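Replication protein B (Plasmid RSF1010, PDB 3H20) acts as the plasmid's primase, making the short primers from which its replication starts, and also occurs within a larger protein that acts in conjugative transfer. Local coordinates at residues R53-G58 with G148-K153. Numbering follows the deposited sequence.
Sequences RMNAQG and GFTNRK. With DPO (diphosphate), chain E.
The Schellman motif that ends helix 48-56 of the RepB primase domain meets the diphosphate-binding loop 148-153, and N55 of the helix joins the two by pairing its side-chain amide with the backbone of T150. Its CG, anti to the backbone N (chi1 -172°), lies on the loop side. OD1 accepts from T150 N at 2.9 Å, while ND2 returns a bond to T150 O at 3.0 Å, reaching that carbonyl in its plane and on a lone pair with an N-H...O angle of 161°. T150 OG1 adds a second donor to N55 OD1 at 3.0 Å, standing above the plane of the amide carbonyl. ND2 also donates to N59 O at the start of strand 59-65; together these bonds fix the flip of the buried amide. An alanine here would probably leave T150 N, T150 OG1, T150 O and N59 O without these partners. F149 turns its ring edge to the same oxygen, CD1 lying 3.7 Å from N55 OD1, and its side chain also touches L51 and V61. The bend of R152 at chi2 (-75°) brings CD within 4.1 Å of G58 CA; NE makes a weak bond to N55 O at 3.2 Å. G58, at positive phi, is the C-prime residue: G58 N bonds to N55 O and N59 N to M54 O. Beyond T150, N151 and K153 turn to the diphosphate, which Y62 and R145 also bind. N151 OD1 closes an Asx turn by accepting from K153 N, and its ND2 donates to O7 of the diphosphate at 2.7 Å.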
loop_
_atom_site.group_PDB
_atom_site.type_symbol
_atom_site.label_atom_id
_atom_site.label_comp_id
_atom_site.label_asym_id
_atom_site.label_seq_id
_atom_site.Cartn_x
_atom_site.Cartn_y
_atom_site.Cartn_z
ATOM N N ARG A 53 19.946 -5.160 -27.917
ATOM C CA ARG A 53 21.313 -4.812 -27.470
ATOM C C ARG A 53 21.391 -4.879 -25.943
ATOM O O ARG A 53 22.265 -5.549 -25.379
ATOM C CB ARG A 53 21.715 -3.418 -27.985
ATOM C CG ARG A 53 23.040 -2.850 -27.400
ATOM C CD ARG A 53 23.439 -1.541 -28.089
ATOM N NE ARG A 53 24.703 -0.994 -27.588
ATOM C CZ ARG A 53 25.907 -1.348 -28.032
ATOM N NH1 ARG A 53 26.021 -2.260 -28.992
ATOM N NH2 ARG A 53 27.000 -0.793 -27.514
ATOM N N MET A 54 20.455 -4.198 -25.286
ATOM C CA MET A 54 20.404 -4.147 -23.825
ATOM C C MET A 54 20.226 -5.539 -23.195
ATOM O O MET A 54 20.883 -5.860 -22.193
ATOM C CB MET A 54 19.296 -3.183 -23.366
ATOM C CG MET A 54 19.575 -1.689 -23.655
ATOM S SD MET A 54 20.989 -1.039 -22.731
ATOM C CE MET A 54 22.305 -1.117 -23.931
ATOM N N ASN A 55 19.352 -6.351 -23.799
ATOM C CA ASN A 55 19.092 -7.744 -23.375
ATOM C C ASN A 55 20.367 -8.593 -23.476
ATOM O O ASN A 55 20.718 -9.326 -22.549
ATOM C CB ASN A 55 17.931 -8.331 -24.220
ATOM C CG ASN A 55 17.434 -9.712 -23.735
ATOM O OD1 ASN A 55 17.194 -10.606 -24.557
ATOM N ND2 ASN A 55 17.243 -9.878 -22.420
ATOM N N ALA A 56 21.067 -8.483 -24.602
ATOM C CA ALA A 56 22.349 -9.186 -24.780
ATOM C C ALA A 56 23.395 -8.754 -23.739
ATOM O O ALA A 56 24.280 -9.537 -23.368
ATOM C CB ALA A 56 22.877 -8.972 -26.183
ATOM N N GLN A 57 23.292 -7.511 -23.270
ATOM C CA GLN A 57 24.241 -6.972 -22.289
ATOM C C GLN A 57 23.827 -7.243 -20.831
ATOM O O GLN A 57 24.436 -6.715 -19.898
ATOM C CB GLN A 57 24.486 -5.478 -22.539
ATOM C CG GLN A 57 25.223 -5.187 -23.856
ATOM C CD GLN A 57 25.433 -3.703 -24.117
ATOM O OE1 GLN A 57 24.747 -2.858 -23.544
ATOM N NE2 GLN A 57 26.387 -3.381 -24.991
ATOM N N GLY A 58 22.805 -8.078 -20.647
ATOM C CA GLY A 58 22.420 -8.559 -19.312
ATOM C C GLY A 58 21.178 -7.943 -18.683
ATOM O O GLY A 58 20.921 -8.140 -17.488
ATOM N N GLY A 148 9.914 -12.192 -26.334
ATOM C CA GLY A 148 10.904 -12.034 -27.415
ATOM C C GLY A 148 12.328 -11.812 -26.926
ATOM O O GLY A 148 13.238 -11.551 -27.732
ATOM N N PHE A 149 12.515 -11.909 -25.609
ATOM C CA PHE A 149 13.788 -11.608 -24.950
ATOM C C PHE A 149 14.181 -12.724 -23.987
ATOM O O PHE A 149 13.331 -13.492 -23.531
ATOM C CB PHE A 149 13.694 -10.256 -24.206
ATOM C CG PHE A 149 13.414 -9.094 -25.110
ATOM C CD1 PHE A 149 14.442 -8.511 -25.862
ATOM C CD2 PHE A 149 12.115 -8.613 -25.262
ATOM C CE1 PHE A 149 14.179 -7.449 -26.730
ATOM C CE2 PHE A 149 11.844 -7.557 -26.127
ATOM C CZ PHE A 149 12.879 -6.971 -26.860
ATOM N N THR A 150 15.470 -12.833 -23.691
ATOM C CA THR A 150 15.933 -13.806 -22.706
ATOM C C THR A 150 15.694 -13.305 -21.281
ATOM O O THR A 150 15.823 -12.108 -21.008
ATOM C CB THR A 150 17.428 -14.108 -22.859
ATOM O OG1 THR A 150 18.151 -12.871 -22.853
ATOM C CG2 THR A 150 17.703 -14.833 -24.162
ATOM N N ASN A 151 15.336 -14.233 -20.391
ATOM C CA ASN A 151 15.223 -13.983 -18.955
ATOM C C ASN A 151 16.625 -14.060 -18.349
ATOM O O ASN A 151 17.221 -15.139 -18.272
ATOM C CB ASN A 151 14.279 -15.019 -18.322
ATOM C CG ASN A 151 13.939 -14.717 -16.860
ATOM O OD1 ASN A 151 14.795 -14.314 -16.073
ATOM N ND2 ASN A 151 12.683 -14.958 -16.486
ATOM N N ARG A 152 17.152 -12.908 -17.941
ATOM C CA ARG A 152 18.547 -12.784 -17.502
ATOM C C ARG A 152 18.736 -12.929 -15.988
ATOM O O ARG A 152 19.866 -13.025 -15.497
ATOM C CB ARG A 152 19.117 -11.441 -17.975
ATOM C CG ARG A 152 19.334 -11.343 -19.479
ATOM C CD ARG A 152 20.559 -12.147 -19.884
ATOM N NE ARG A 152 20.687 -12.239 -21.334
ATOM C CZ ARG A 152 21.548 -13.034 -21.964
ATOM N NH1 ARG A 152 22.371 -13.814 -21.272
ATOM N NH2 ARG A 152 21.588 -13.044 -23.292
ATOM N N LYS A 153 17.619 -12.942 -15.270
ATOM C CA LYS A 153 17.589 -12.924 -13.811
ATOM C C LYS A 153 18.038 -14.261 -13.239
ATOM O O LYS A 153 17.526 -15.307 -13.633
ATOM C CB LYS A 153 16.171 -12.590 -13.333
ATOM C CG LYS A 153 16.107 -11.868 -12.004
ATOM C CD LYS A 153 14.695 -11.417 -11.693
ATOM C CE LYS A 153 14.585 -10.850 -10.276
ATOM N NZ LYS A 153 13.190 -10.379 -9.977
HETATM P P1 DPO E . 10.890 -10.925 -12.467
HETATM O O1 DPO E . 10.516 -11.439 -10.986
HETATM O O2 DPO E . 11.832 -9.754 -12.338
HETATM O O3 DPO E . 9.600 -10.756 -13.242
HETATM O O4 DPO E . 11.718 -12.178 -13.071
HETATM P P2 DPO E . 11.147 -13.690 -13.065
HETATM O O5 DPO E . 11.106 -14.081 -11.606
HETATM O O6 DPO E . 9.796 -13.574 -13.743
HETATM O O7 DPO E . 12.170 -14.466 -13.853
#